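Oxidoreductase, short chain dehydrogenase/reductase family protein (Bifidobacterium adolescentis L2-32, PDB 6OW4) acts as an NADH-dependent 20beta-hydroxysteroid dehydrogenase of the short-chain dehydrogenase/reductase family, binding the dinucleotide on a Rossmann fold. Local coordinates at residues R42-V46 with L119-D123; I207-S211 with S225-S229. All coordinates share one frame; numbering follows the deposited sequence.

Contact 1. Residues R42-V46 with L119-D123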
ATOM      1  N   ARG F  42     -16.700 -24.439  18.249  1.00 43.39           N
ATOM      2  CA  ARG F  42     -15.778 -24.278  17.092  0.59 42.25           C
ATOM      3  C   ARG F  42     -14.502 -25.088  17.340  1.00 42.25           C
ATOM      4  O   ARG F  42     -14.138 -25.271  18.520  1.00 42.73           O
ATOM      5  CB  ARG F  42     -15.455 -22.801  16.852  0.59 40.48           C
ATOM      6  CG  ARG F  42     -16.574 -22.030  16.166  0.59 39.52           C
ATOM      7  CD  ARG F  42     -16.156 -20.645  15.709  0.59 38.56           C
ATOM      8  NE  ARG F  42     -15.168 -20.674  14.635  0.59 37.70           N
ATOM      9  CZ  ARG F  42     -14.774 -19.616  13.928  0.59 36.75           C
ATOM     10  NH1 ARG F  42     -15.283 -18.418  14.168  0.59 36.54           N
ATOM     11  NH2 ARG F  42     -13.865 -19.760  12.980  0.59 35.84           N
ATOM     12  N   LYS F  43     -13.871 -25.545  16.257  1.00 41.61           N
ATOM     13  CA  LYS F  43     -12.671 -26.420  16.280  1.00 41.88           C
ATOM     14  C   LYS F  43     -11.682 -25.925  15.221  1.00 40.11           C
ATOM     15  O   LYS F  43     -12.137 -25.450  14.164  1.00 40.61           O
ATOM     16  CB  LYS F  43     -13.081 -27.873  16.024  1.00 43.43           C
ATOM     17  CG  LYS F  43     -14.291 -28.346  16.818  1.00 45.27           C
ATOM     18  CD  LYS F  43     -14.645 -29.789  16.571  1.00 47.14           C
ATOM     19  CE  LYS F  43     -15.865 -30.232  17.346  1.00 49.21           C
ATOM     20  NZ  LYS F  43     -16.433 -31.483  16.791  1.00 51.65           N
ATOM     21  N   GLY F  44     -10.383 -26.033  15.505  1.00 37.59           N
ATOM     22  CA  GLY F  44      -9.308 -25.573  14.609  1.00 35.98           C
ATOM     23  C   GLY F  44      -7.944 -25.969  15.136  1.00 35.25           C
ATOM     24  O   GLY F  44      -7.893 -26.639  16.181  1.00 36.70           O
ATOM     25  N   PHE F  45      -6.877 -25.566  14.443  1.00 34.14           N
ATOM     26  CA  PHE F  45      -5.478 -25.897  14.812  1.00 34.40           C
ATOM     27  C   PHE F  45      -4.594 -24.650  14.710  1.00 32.68           C
ATOM     28  O   PHE F  45      -4.956 -23.684  14.011  1.00 31.03           O
ATOM     29  CB  PHE F  45      -4.958 -27.054  13.954  1.00 34.32           C
ATOM     30  CG  PHE F  45      -4.755 -26.743  12.493  1.00 33.89           C
ATOM     31  CD1 PHE F  45      -5.773 -26.944  11.573  1.00 33.55           C
ATOM     32  CD2 PHE F  45      -3.533 -26.277  12.034  1.00 33.75           C
ATOM     33  CE1 PHE F  45      -5.576 -26.670  10.228  1.00 33.70           C
ATOM     34  CE2 PHE F  45      -3.339 -26.004  10.689  1.00 33.82           C
ATOM     35  CZ  PHE F  45      -4.360 -26.201   9.788  1.00 33.83           C
ATOM     36  N   VAL F  46      -3.465 -24.692  15.419  1.00 33.40           N
ATOM     37  CA  VAL F  46      -2.437 -23.614  15.485  1.00 32.73           C
ATOM     38  C   VAL F  46      -1.074 -24.255  15.208  1.00 31.94           C
ATOM     39  O   VAL F  46      -0.717 -25.200  15.935  1.00 31.29           O
ATOM     40  CB  VAL F  46      -2.454 -22.907  16.854  1.00 33.33           C
ATOM     41  CG1 VAL F  46      -1.342 -21.876  16.967  1.00 33.25           C
ATOM     42  CG2 VAL F  46      -3.809 -22.279  17.153  1.00 33.48           C
ATOM     43  N   LEU F 119     -10.137 -34.487  16.158  1.00 53.95           N
ATOM     44  CA  LEU F 119     -10.750 -33.184  16.542  1.00 52.48           C
ATOM     45  C   LEU F 119     -12.221 -33.145  16.101  1.00 50.88           C
ATOM     46  O   LEU F 119     -13.071 -32.766  16.932  1.00 49.20           O
ATOM     47  CB  LEU F 119      -9.943 -32.047  15.905  1.00 52.28           C
ATOM     48  CG  LEU F 119      -9.782 -30.784  16.751  1.00 52.94           C
ATOM     49  CD1 LEU F 119      -9.049 -31.081  18.052  1.00 53.69           C
ATOM     50  CD2 LEU F 119      -9.044 -29.709  15.968  1.00 52.65           C
ATOM     51  N   GLY F 120     -12.499 -33.512  14.847  1.00 48.62           N
ATOM     52  CA  GLY F 120     -13.855 -33.539  14.266  1.00 47.76           C
ATOM     53  C   GLY F 120     -13.918 -32.774  12.956  1.00 46.00           C
ATOM     54  O   GLY F 120     -14.371 -33.359  11.954  1.00 47.26           O
ATOM     55  N   THR F 121     -13.483 -31.510  12.965  1.00 43.82           N
ATOM     56  CA  THR F 121     -13.437 -30.612  11.779  1.00 42.46           C
ATOM     57  C   THR F 121     -12.489 -29.439  12.053  1.00 39.92           C
ATOM     58  O   THR F 121     -11.879 -29.411  13.141  1.00 37.91           O
ATOM     59  CB  THR F 121     -14.840 -30.117  11.398  1.00 42.80           C
ATOM     60  OG1 THR F 121     -14.731 -29.397  10.169  1.00 43.21           O
ATOM     61  CG2 THR F 121     -15.472 -29.231  12.451  1.00 42.82           C
ATOM     62  N   VAL F 122     -12.385 -28.515  11.093  1.00 39.61           N
ATOM     63  CA  VAL F 122     -11.545 -27.283  11.169  1.00 39.53           C
ATOM     64  C   VAL F 122     -12.414 -26.084  10.766  1.00 38.92           C
ATOM     65  O   VAL F 122     -12.733 -25.964   9.567  1.00 38.71           O
ATOM     66  CB  VAL F 122     -10.286 -27.417  10.289  1.00 40.19           C
ATOM     67  CG1 VAL F 122      -9.544 -26.099  10.124  1.00 40.12           C
ATOM     68  CG2 VAL F 122      -9.345 -28.486  10.826  1.00 41.02           C
ATOM     69  N   ASP F 123     -12.795 -25.258  11.749  1.00 38.25           N
ATOM     70  CA  ASP F 123     -13.532 -23.977  11.570  1.00 37.63           C
ATOM     71  C   ASP F 123     -12.526 -22.836  11.387  1.00 35.45           C
ATOM     72  O   ASP F 123     -12.860 -21.868  10.685  1.00 34.20           O
ATOM     73  CB  ASP F 123     -14.440 -23.673  12.765  1.00 38.39           C
ATOM     74  CG  ASP F 123     -15.552 -24.684  12.977  1.00 40.32           C
ATOM     75  OD1 ASP F 123     -16.506 -24.686  12.173  1.00 43.54           O
ATOM     76  OD2 ASP F 123     -15.455 -25.464  13.944  1.00 42.26           O
TER
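Loop segment 119-123 runs across strand segment 42-46, their end-to-end directions 106° apart, and brings the CA of V122 to 4.4 Å from the CA of G44. D123 grips the backbone of K43 at two points. Its carboxylate OD2 accepts a hydrogen bond from the amide N of K43 at 2.8 Å through the anti lone pair, while its own N donates to K43 O along a nearly straight path, the modelled length being so short as to be doubtful. With CG beside the backbone N (chi1 -63°), the carboxylate of D123 folds back to the K43 amide. Replacing it with an alanine would probably leave the K43 amide without its carboxylate mate. The guanidinium of R42 adds at most a weak bond to D123 O. The extended chain of K43 lies along the carbonyl of L119, CD 3.4 Å from its O; G120, with positive phi, turns the backbone there, and a CB on it would be jammed against L119 O besides colliding with K43 NZ. L119 reaches G44, CD2 standing 3.3 Å from its O. Deeper, V122 meets the edge of the F45 ring, CG2 4.0 Å from CD1, beneath helix 142-170. T121 OG1 is hydrogen-bonded to H170 ND1 and H172 NE2. In this Rossmann fold the loop is thus joined to strand 42-47 by two hydrogen bonds between K43 and D123, with V122 and F45 as the apolar part, while T121 O is buried without a partner.

Contact 2. Residues I207-S211 with S225-S229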
ATOM      1  N   ILE F 207       3.298 -14.797   1.578  1.00 19.49           N
ATOM      2  CA  ILE F 207       2.214 -15.307   2.471  1.00 20.50           C
ATOM      3  C   ILE F 207       1.047 -14.314   2.441  1.00 20.80           C
ATOM      4  O   ILE F 207      -0.107 -14.772   2.358  1.00 22.10           O
ATOM      5  CB  ILE F 207       2.742 -15.551   3.902  1.00 20.67           C
ATOM      6  CG1 ILE F 207       3.644 -16.786   3.960  1.00 20.77           C
ATOM      7  CG2 ILE F 207       1.597 -15.657   4.900  1.00 20.76           C
ATOM      8  CD1 ILE F 207       4.505 -16.862   5.198  1.00 21.14           C
ATOM      9  N   MET F 208       1.343 -13.012   2.495  1.00 21.61           N
ATOM     10  CA  MET F 208       0.329 -11.922   2.505  1.00 22.50           C
ATOM     11  C   MET F 208      -0.533 -11.991   1.238  1.00 21.80           C
ATOM     12  O   MET F 208      -1.767 -12.064   1.375  1.00 22.81           O
ATOM     13  CB  MET F 208       0.987 -10.541   2.606  1.00 24.37           C
ATOM     14  CG  MET F 208       1.329 -10.135   4.031  1.00 25.63           C
ATOM     15  SD  MET F 208       1.956  -8.437   4.146  1.00 28.70           S
ATOM     16  CE  MET F 208       0.504  -7.526   3.623  1.00 28.88           C
ATOM     17  N   GLU F 209       0.091 -11.975   0.056  1.00 20.92           N
ATOM     18  CA  GLU F 209      -0.616 -11.956  -1.255  1.00 20.36           C
ATOM     19  C   GLU F 209      -1.256 -13.325  -1.525  1.00 19.59           C
ATOM     20  O   GLU F 209      -2.222 -13.375  -2.314  1.00 19.17           O
ATOM     21  CB  GLU F 209       0.340 -11.546  -2.377  1.00 20.41           C
ATOM     22  CG  GLU F 209      -0.345 -11.313  -3.714  1.00 21.21           C
ATOM     23  CD  GLU F 209      -1.511 -10.338  -3.692  1.00 21.61           C
ATOM     24  OE1 GLU F 209      -1.450  -9.361  -2.922  1.00 22.22           O
ATOM     25  OE2 GLU F 209      -2.486 -10.559  -4.442  1.00 22.54           O
ATOM     26  N   HIS F 210      -0.748 -14.392  -0.899  1.00 19.21           N
ATOM     27  CA  HIS F 210      -1.353 -15.753  -0.930  1.00 19.25           C
ATOM     28  C   HIS F 210      -2.692 -15.721  -0.183  1.00 18.64           C
ATOM     29  O   HIS F 210      -3.701 -16.175  -0.757  1.00 17.93           O
ATOM     30  CB  HIS F 210      -0.379 -16.801  -0.366  1.00 19.44           C
ATOM     31  CG  HIS F 210      -0.993 -18.142  -0.134  1.00 19.86           C
ATOM     32  ND1 HIS F 210      -1.571 -18.877  -1.151  1.00 19.80           N
ATOM     33  CD2 HIS F 210      -1.115 -18.887   0.986  1.00 20.02           C
ATOM     34  CE1 HIS F 210      -2.023 -20.016  -0.667  1.00 19.90           C
ATOM     35  NE2 HIS F 210      -1.756 -20.047   0.643  1.00 19.87           N
ATOM     36  N   SER F 211      -2.696 -15.192   1.045  1.00 18.56           N
ATOM     37  CA  SER F 211      -3.900 -15.023   1.903  1.00 18.42           C
ATOM     38  C   SER F 211      -4.949 -14.193   1.153  1.00 18.10           C
ATOM     39  O   SER F 211      -6.130 -14.583   1.166  1.00 18.04           O
ATOM     40  CB  SER F 211      -3.542 -14.398   3.232  1.00 18.41           C
ATOM     41  OG  SER F 211      -4.694 -14.241   4.049  1.00 18.49           O
ATOM     42  N   SER F 225      -9.873 -15.171   4.943  1.00 19.52           N
ATOM     43  CA  SER F 225      -8.396 -15.321   4.987  1.00 19.01           C
ATOM     44  C   SER F 225      -7.755 -13.957   5.241  1.00 18.00           C
ATOM     45  O   SER F 225      -7.916 -13.060   4.392  1.00 17.61           O
ATOM     46  CB  SER F 225      -7.868 -15.939   3.718  1.00 19.21           C
ATOM     47  OG  SER F 225      -6.457 -16.110   3.785  1.00 18.80           O
ATOM     48  N   ASN F 226      -7.058 -13.816   6.369  1.00 17.93           N
ATOM     49  CA  ASN F 226      -6.398 -12.552   6.786  1.00 18.18           C
ATOM     50  C   ASN F 226      -4.994 -12.870   7.305  1.00 17.99           C
ATOM     51  O   ASN F 226      -4.729 -14.044   7.626  1.00 17.35           O
ATOM     52  CB  ASN F 226      -7.225 -11.805   7.835  1.00 17.96           C
ATOM     53  CG  ASN F 226      -8.558 -11.332   7.295  1.00 18.24           C
ATOM     54  OD1 ASN F 226      -8.608 -10.415   6.476  1.00 18.26           O
ATOM     55  ND2 ASN F 226      -9.638 -11.949   7.748  1.00 18.13           N
ATOM     56  N   THR F 227      -4.141 -11.848   7.375  1.00 18.47           N
ATOM     57  CA  THR F 227      -2.762 -11.933   7.914  1.00 19.05           C
ATOM     58  C   THR F 227      -2.625 -11.026   9.138  1.00 19.24           C
ATOM     59  O   THR F 227      -3.324  -9.997   9.207  1.00 18.92           O
ATOM     60  CB  THR F 227      -1.726 -11.556   6.852  1.00 19.42           C
ATOM     61  OG1 THR F 227      -2.026 -10.233   6.408  1.00 19.76           O
ATOM     62  CG2 THR F 227      -1.723 -12.507   5.679  1.00 19.81           C
ATOM     63  N   ILE F 228      -1.749 -11.421  10.062  1.00 19.80           N
ATOM     64  CA  ILE F 228      -1.269 -10.589  11.199  1.00 20.86           C
ATOM     65  C   ILE F 228       0.217 -10.317  10.957  1.00 21.53           C
ATOM     66  O   ILE F 228       0.968 -11.291  10.774  1.00 21.53           O
ATOM     67  CB  ILE F 228      -1.534 -11.296  12.541  1.00 21.60           C
ATOM     68  CG1 ILE F 228      -3.022 -11.611  12.713  1.00 22.16           C
ATOM     69  CG2 ILE F 228      -0.992 -10.481  13.708  1.00 22.03           C
ATOM     70  CD1 ILE F 228      -3.335 -12.465  13.918  1.00 23.17           C
ATOM     71  N   SER F 229       0.607  -9.041  10.921  1.00 22.25           N
ATOM     72  CA  SER F 229       2.001  -8.579  10.697  1.00 22.77           C
ATOM     73  C   SER F 229       2.558  -8.017  11.999  1.00 23.94           C
ATOM     74  O   SER F 229       2.637  -6.800  12.167  1.00 24.12           O
ATOM     75  CB  SER F 229       2.054  -7.568   9.586  1.00 22.71           C
ATOM     76  OG  SER F 229       1.694  -8.166   8.352  1.00 22.92           O
TER
HETATM   77  O   HOH W   1      -2.689 -10.011   3.635  1.00 22.38           O
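Helix segment 207-211 lies against strand segment 225-229 nearly antiparallel, at 156° with the axes 7.8 Å apart, and the CA of S211 comes to 5.5 Å from that of S225. This is the return half of a beta-alpha-beta crossover in the Rossmann fold: helix 198-217 follows strand 174-179 and leads into its parallel neighbour 223-230. S211 OG and S225 OG share a hydrogen bond of 2.6 Å, in which either may be the donor, where the segments come closest. Each holds its OG opposite its own backbone N (chi1 -180° in S211), which turns the two oxygens toward one another in a buried place beside F178 of strand 174-179. Two residues along the strand, the methyl of T227 fills the groove between successive turns of the helix, CG2 lying 3.6 Å from CB of S211 and 3.8 Å from CA of M208. M208 crosses T227 at about a right angle and carries its SD on to the neighbourhood of S229. Another face of the helix meets a second subunit of the tetramer, where H210 ND1 is hydrogen-bonded to N198 of that subunit. The T227 hydroxyl is hydrogen-bonded to D284 OD1, which takes S229 OG as well. A water links the two segments, donating hydrogen bonds to M208 O at 3.2 Å and to T227 OG1 at 2.9 Å.

How the contacts relate
Reading from the N terminus, strand 42-47 opens contact 1, and 72 residues, mostly helical, with strands 66-72 and 96-99, pass before 119-123 returns to it and leads into strand 124-127. Only after that loop has closed does contact 2 begin, with the much shorter excursion from helix segment 207-211 to 225-229, so the two are in series and neither nest nor cross. Both reach the same parallel sheet, in which strands 124-127 and 174-179 separate 42-47 from 223-230. Contact 1 ties the loop after helix 105-119 to a central strand, whereas contact 2 packs helix 198-217 on a strand nearer the edge; their centres lie about 20 Å apart.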